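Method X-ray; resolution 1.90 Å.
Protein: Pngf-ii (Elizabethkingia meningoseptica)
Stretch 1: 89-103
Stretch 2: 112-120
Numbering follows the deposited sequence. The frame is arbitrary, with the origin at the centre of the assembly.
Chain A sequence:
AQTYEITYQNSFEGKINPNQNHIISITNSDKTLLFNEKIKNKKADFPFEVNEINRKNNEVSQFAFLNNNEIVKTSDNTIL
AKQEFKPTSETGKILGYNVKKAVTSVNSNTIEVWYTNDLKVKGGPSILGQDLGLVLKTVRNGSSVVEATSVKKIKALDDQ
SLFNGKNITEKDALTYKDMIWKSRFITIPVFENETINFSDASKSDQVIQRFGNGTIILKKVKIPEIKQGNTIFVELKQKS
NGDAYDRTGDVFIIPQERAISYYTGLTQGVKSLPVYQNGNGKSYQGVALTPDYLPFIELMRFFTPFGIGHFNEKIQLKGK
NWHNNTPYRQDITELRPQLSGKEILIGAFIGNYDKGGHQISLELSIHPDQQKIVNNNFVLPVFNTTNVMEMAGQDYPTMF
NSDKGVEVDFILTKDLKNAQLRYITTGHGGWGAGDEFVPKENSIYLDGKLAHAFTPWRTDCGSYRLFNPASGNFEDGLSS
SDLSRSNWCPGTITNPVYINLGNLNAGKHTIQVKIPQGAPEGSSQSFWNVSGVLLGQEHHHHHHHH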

# COMPACT_ATOMS: atom_id res chain seq x y z
N SER A 89 6.23 -13.45 49.41
CA SER A 89 7.19 -13.96 50.37
C SER A 89 8.08 -15.04 49.74
O SER A 89 8.86 -15.68 50.44
CB SER A 89 6.44 -14.49 51.60
OG SER A 89 5.59 -15.57 51.25
N GLU A 90 8.01 -15.25 48.42
CA GLU A 90 8.78 -16.31 47.81
C GLU A 90 10.23 -15.88 47.66
O GLU A 90 10.52 -14.75 47.24
CB GLU A 90 8.20 -16.75 46.47
CG GLU A 90 6.88 -17.48 46.65
CD GLU A 90 6.25 -17.89 45.35
OE1 GLU A 90 6.96 -18.45 44.47
OE2 GLU A 90 5.03 -17.67 45.23
N THR A 91 11.12 -16.77 48.06
CA THR A 91 12.56 -16.55 48.00
C THR A 91 13.22 -17.82 47.49
O THR A 91 12.62 -18.92 47.47
CB THR A 91 13.18 -16.16 49.38
OG1 THR A 91 13.06 -17.24 50.30
CG2 THR A 91 12.49 -14.95 49.97
N GLY A 92 14.46 -17.67 47.08
CA GLY A 92 15.22 -18.82 46.62
C GLY A 92 16.58 -18.39 46.15
O GLY A 92 17.07 -17.33 46.53
N LYS A 93 17.18 -19.24 45.33
CA LYS A 93 18.42 -18.91 44.66
C LYS A 93 18.38 -19.23 43.18
O LYS A 93 17.76 -20.23 42.77
CB LYS A 93 19.58 -19.67 45.32
CG LYS A 93 20.03 -19.12 46.64
CD LYS A 93 21.08 -20.06 47.20
CE LYS A 93 21.80 -19.51 48.41
NZ LYS A 93 23.00 -18.75 47.96
N ILE A 94 19.03 -18.38 42.39
CA ILE A 94 19.28 -18.65 40.98
C ILE A 94 20.76 -18.40 40.74
O ILE A 94 21.29 -17.33 41.09
CB ILE A 94 18.41 -17.76 40.06
CG1 ILE A 94 16.93 -18.14 40.24
CG2 ILE A 94 18.85 -17.87 38.60
CD1 ILE A 94 15.96 -17.25 39.50
N LEU A 95 21.43 -19.41 40.18
CA LEU A 95 22.88 -19.36 39.94
C LEU A 95 23.68 -18.94 41.14
O LEU A 95 24.69 -18.24 41.02
CB LEU A 95 23.16 -18.41 38.78
CG LEU A 95 22.45 -18.79 37.48
CD1 LEU A 95 22.78 -17.74 36.43
CD2 LEU A 95 22.81 -20.19 36.97
N GLY A 96 23.21 -19.35 42.32
CA GLY A 96 23.91 -19.05 43.55
C GLY A 96 23.60 -17.70 44.17
O GLY A 96 24.16 -17.39 45.22
N TYR A 97 22.71 -16.92 43.54
CA TYR A 97 22.30 -15.59 44.04
C TYR A 97 20.94 -15.62 44.73
O TYR A 97 19.99 -16.23 44.23
CB TYR A 97 22.26 -14.58 42.87
CG TYR A 97 23.61 -14.42 42.20
CD1 TYR A 97 24.64 -13.75 42.85
CD2 TYR A 97 23.87 -14.98 40.96
CE1 TYR A 97 25.88 -13.61 42.28
CE2 TYR A 97 25.13 -14.85 40.38
CZ TYR A 97 26.13 -14.16 41.06
OH TYR A 97 27.37 -14.03 40.50
N ASN A 98 20.82 -14.94 45.87
CA ASN A 98 19.53 -14.86 46.56
C ASN A 98 18.54 -14.03 45.76
O ASN A 98 18.88 -12.93 45.33
CB ASN A 98 19.71 -14.24 47.93
CG ASN A 98 20.54 -15.12 48.84
OD1 ASN A 98 20.28 -16.31 48.98
ND2 ASN A 98 21.55 -14.55 49.44
N VAL A 99 17.33 -14.56 45.58
CA VAL A 99 16.28 -13.91 44.80
C VAL A 99 14.98 -13.82 45.59
O VAL A 99 14.69 -14.66 46.46
CB VAL A 99 16.01 -14.61 43.44
CG1 VAL A 99 17.23 -14.47 42.52
CG2 VAL A 99 15.66 -16.08 43.61
N LYS A 100 14.22 -12.77 45.28
CA LYS A 100 12.86 -12.54 45.76
C LYS A 100 11.97 -12.48 44.54
O LYS A 100 12.39 -12.07 43.46
CB LYS A 100 12.76 -11.20 46.50
CG LYS A 100 13.46 -11.18 47.85
CD LYS A 100 13.54 -9.80 48.47
CE LYS A 100 12.18 -9.19 48.80
NZ LYS A 100 11.32 -10.07 49.65
N LYS A 101 10.73 -12.91 44.70
CA LYS A 101 9.77 -12.82 43.66
C LYS A 101 8.80 -11.70 43.91
O LYS A 101 8.33 -11.50 45.04
CB LYS A 101 9.00 -14.12 43.54
CG LYS A 101 8.19 -14.19 42.27
CD LYS A 101 7.29 -15.43 42.25
CE LYS A 101 5.86 -15.10 42.61
NZ LYS A 101 4.98 -16.27 42.40
N ALA A 102 8.47 -10.98 42.84
CA ALA A 102 7.40 -9.99 42.85
C ALA A 102 6.57 -10.22 41.60
O ALA A 102 7.03 -10.89 40.66
CB ALA A 102 7.96 -8.59 42.84
N VAL A 103 5.36 -9.68 41.61
CA VAL A 103 4.40 -9.93 40.53
C VAL A 103 3.87 -8.61 40.00
O VAL A 103 3.59 -7.68 40.77
CB VAL A 103 3.20 -10.77 41.00
CG1 VAL A 103 2.29 -11.11 39.83
CG2 VAL A 103 3.67 -12.04 41.67
N GLU A 112 5.72 -12.81 36.59
CA GLU A 112 6.46 -12.99 37.83
C GLU A 112 7.94 -12.68 37.57
O GLU A 112 8.52 -13.15 36.59
CB GLU A 112 6.32 -14.42 38.33
CG GLU A 112 4.89 -14.91 38.48
CD GLU A 112 4.85 -16.42 38.65
OE1 GLU A 112 4.67 -17.15 37.65
OE2 GLU A 112 5.04 -16.87 39.80
N VAL A 113 8.52 -11.89 38.46
CA VAL A 113 9.89 -11.41 38.34
C VAL A 113 10.69 -11.84 39.59
O VAL A 113 10.29 -11.57 40.73
CB VAL A 113 9.88 -9.89 38.12
CG1 VAL A 113 11.27 -9.33 38.05
CG2 VAL A 113 9.11 -9.57 36.83
N TRP A 114 11.78 -12.57 39.36
CA TRP A 114 12.68 -12.97 40.42
C TRP A 114 13.97 -12.18 40.29
O TRP A 114 14.59 -12.23 39.23
CB TRP A 114 13.00 -14.43 40.29
CG TRP A 114 11.91 -15.35 40.56
CD1 TRP A 114 10.99 -15.80 39.68
CD2 TRP A 114 11.66 -16.01 41.80
NE1 TRP A 114 10.15 -16.70 40.30
CE2 TRP A 114 10.55 -16.85 41.60
CE3 TRP A 114 12.27 -15.97 43.05
CZ2 TRP A 114 10.03 -17.65 42.62
CZ3 TRP A 114 11.73 -16.78 44.08
CH2 TRP A 114 10.62 -17.60 43.84
N TYR A 115 14.37 -11.49 41.35
CA TYR A 115 15.50 -10.56 41.27
C TYR A 115 16.41 -10.68 42.47
O TYR A 115 15.96 -11.00 43.58
CB TYR A 115 15.00 -9.12 41.15
CG TYR A 115 14.18 -8.64 42.35
CD1 TYR A 115 12.81 -8.89 42.42
CD2 TYR A 115 14.78 -7.99 43.43
CE1 TYR A 115 12.06 -8.47 43.51
CE2 TYR A 115 14.04 -7.56 44.52
CZ TYR A 115 12.68 -7.80 44.56
OH TYR A 115 11.93 -7.39 45.64
N THR A 116 17.69 -10.40 42.25
CA THR A 116 18.67 -10.33 43.33
C THR A 116 19.23 -8.94 43.53
O THR A 116 19.37 -8.16 42.58
CB THR A 116 19.87 -11.28 43.09
OG1 THR A 116 20.74 -11.25 44.24
CG2 THR A 116 20.67 -10.87 41.88
N ASN A 117 19.59 -8.63 44.78
CA ASN A 117 20.38 -7.44 45.05
C ASN A 117 21.76 -7.74 45.56
O ASN A 117 22.48 -6.85 46.01
CB ASN A 117 19.61 -6.50 45.96
CG ASN A 117 18.57 -5.71 45.20
OD1 ASN A 117 18.90 -4.89 44.34
ND2 ASN A 117 17.32 -5.97 45.46
N ASP A 118 22.18 -9.00 45.39
CA ASP A 118 23.47 -9.48 45.89
C ASP A 118 24.67 -8.71 45.29
O ASP A 118 25.69 -8.54 45.94
CB ASP A 118 23.64 -10.97 45.59
CG ASP A 118 22.78 -11.90 46.50
OD1 ASP A 118 21.85 -11.43 47.18
OD2 ASP A 118 23.04 -13.13 46.49
N LEU A 119 24.54 -8.28 44.04
CA LEU A 119 25.66 -7.69 43.31
C LEU A 119 25.64 -6.17 43.24
O LEU A 119 26.50 -5.58 42.58
CB LEU A 119 25.72 -8.25 41.88
CG LEU A 119 25.94 -9.74 41.70
CD1 LEU A 119 25.73 -10.17 40.26
CD2 LEU A 119 27.33 -10.16 42.17
N LYS A 120 24.68 -5.52 43.90
CA LYS A 120 24.60 -4.05 43.90
C LYS A 120 24.62 -3.48 42.46
O LYS A 120 25.26 -2.46 42.18
CB LYS A 120 25.71 -3.42 44.75
CG LYS A 120 25.71 -3.87 46.21
CD LYS A 120 26.70 -5.02 46.43
CE LYS A 120 26.48 -5.71 47.78
NZ LYS A 120 26.74 -4.80 48.93
O HOH W 1 19.65 -10.12 47.08

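Stretch 1 folds back on itself as a hairpin: strand 89-94 and strand 97-103 are joined by a type I' turn from Ile94 to Tyr97, and the backbone pair Ile94 N to Tyr97 O (3.0 Å) and Tyr97 N to Ile94 O (2.9 Å) closes it. Gly96, at phi/psi 85/0, sits where a CB would be jammed against the carbonyl O of the preceding residue.

The second strand of this hairpin is the one that pairs with strand 112-116. Their axes approach to 4.4 Å, and their N-to-C directions differ by 147°, an antiparallel arrangement with appreciable twist. The register follows from two hydrogen-bonded pairs. Lys100 N donates to Tyr115 O and Tyr115 N to Lys100 O, both at 3.0 Å with N-H...O angles of 162° and 158°; Ala102 N to Val113 O and Val113 N to Ala102 O are shorter, both 2.8 Å, at 164° and 174°. Between them, Lys101 and Trp114 form a non-hydrogen-bonded pair, whose CA atoms lie closer together than those of the flanking pairs. Here CA-H...O contacts supplement the ladder: Lys101 CA lies 3.2 Å from Val113 O, and Trp114 CA the same distance from Lys100 O.

Beyond Tyr115 the pairing passes to side chains. Thr116 OG1 donates to Asn98 O (2.7 Å) and accepts from Asp118 N (2.9 Å, 163°), so one hydroxyl ties the edge of stretch 1 to the start of the turn from Asn117 to Lys120. Asp118 OD2 then receives Asn98 N at 2.9 Å and 159°. The other carboxylate oxygen, Asp118 OD1, accepts from water 1 at 2.6 Å; that water accepts from Asn117 N (2.7 Å) and donates weakly to Asn98 O (3.4 Å).

On the face shared by Lys101, Trp114, Val103 and Glu112, Trp114 is the most heavily covered residue of the contact, with 139 Å² of the whole residue covered by stretch 1. Lys101 lies over one face of its indole: its CB is 3.5 Å from the centroid of the six-membered ring and only 4° off the normal, a well-centred CH-pi contact. Beyond the ring, a bend at chi3 (101°) in an otherwise t chain brings Lys101 NZ to Glu112 OE2, where they form a 2.7 Å salt bridge. A second, longer one joins Lys101 NZ to Glu90 OE2 (3.2 Å), so a single amine links carboxylates from both stretches. The indole also reaches across to the first hairpin strand, with Trp114 CH2 3.7 Å from Glu90 CB, while Val99 CG2 packs 3.4 Å from Trp114 CE3.

Tyr115 lies on the other face, with Lys100, Ala102 and Val113. Lys100 CB lies over one face of its ring, and Ala102 CB approaches the edge, 4.2 Å from Tyr115 CE1. Near the turn, Tyr97 CE1 meets Leu119 CD2 at 3.7 Å, an apolar contact beside the polar Asn98-Asp118 link. In all, 881 Å² is buried between the two stretches, both sides summed.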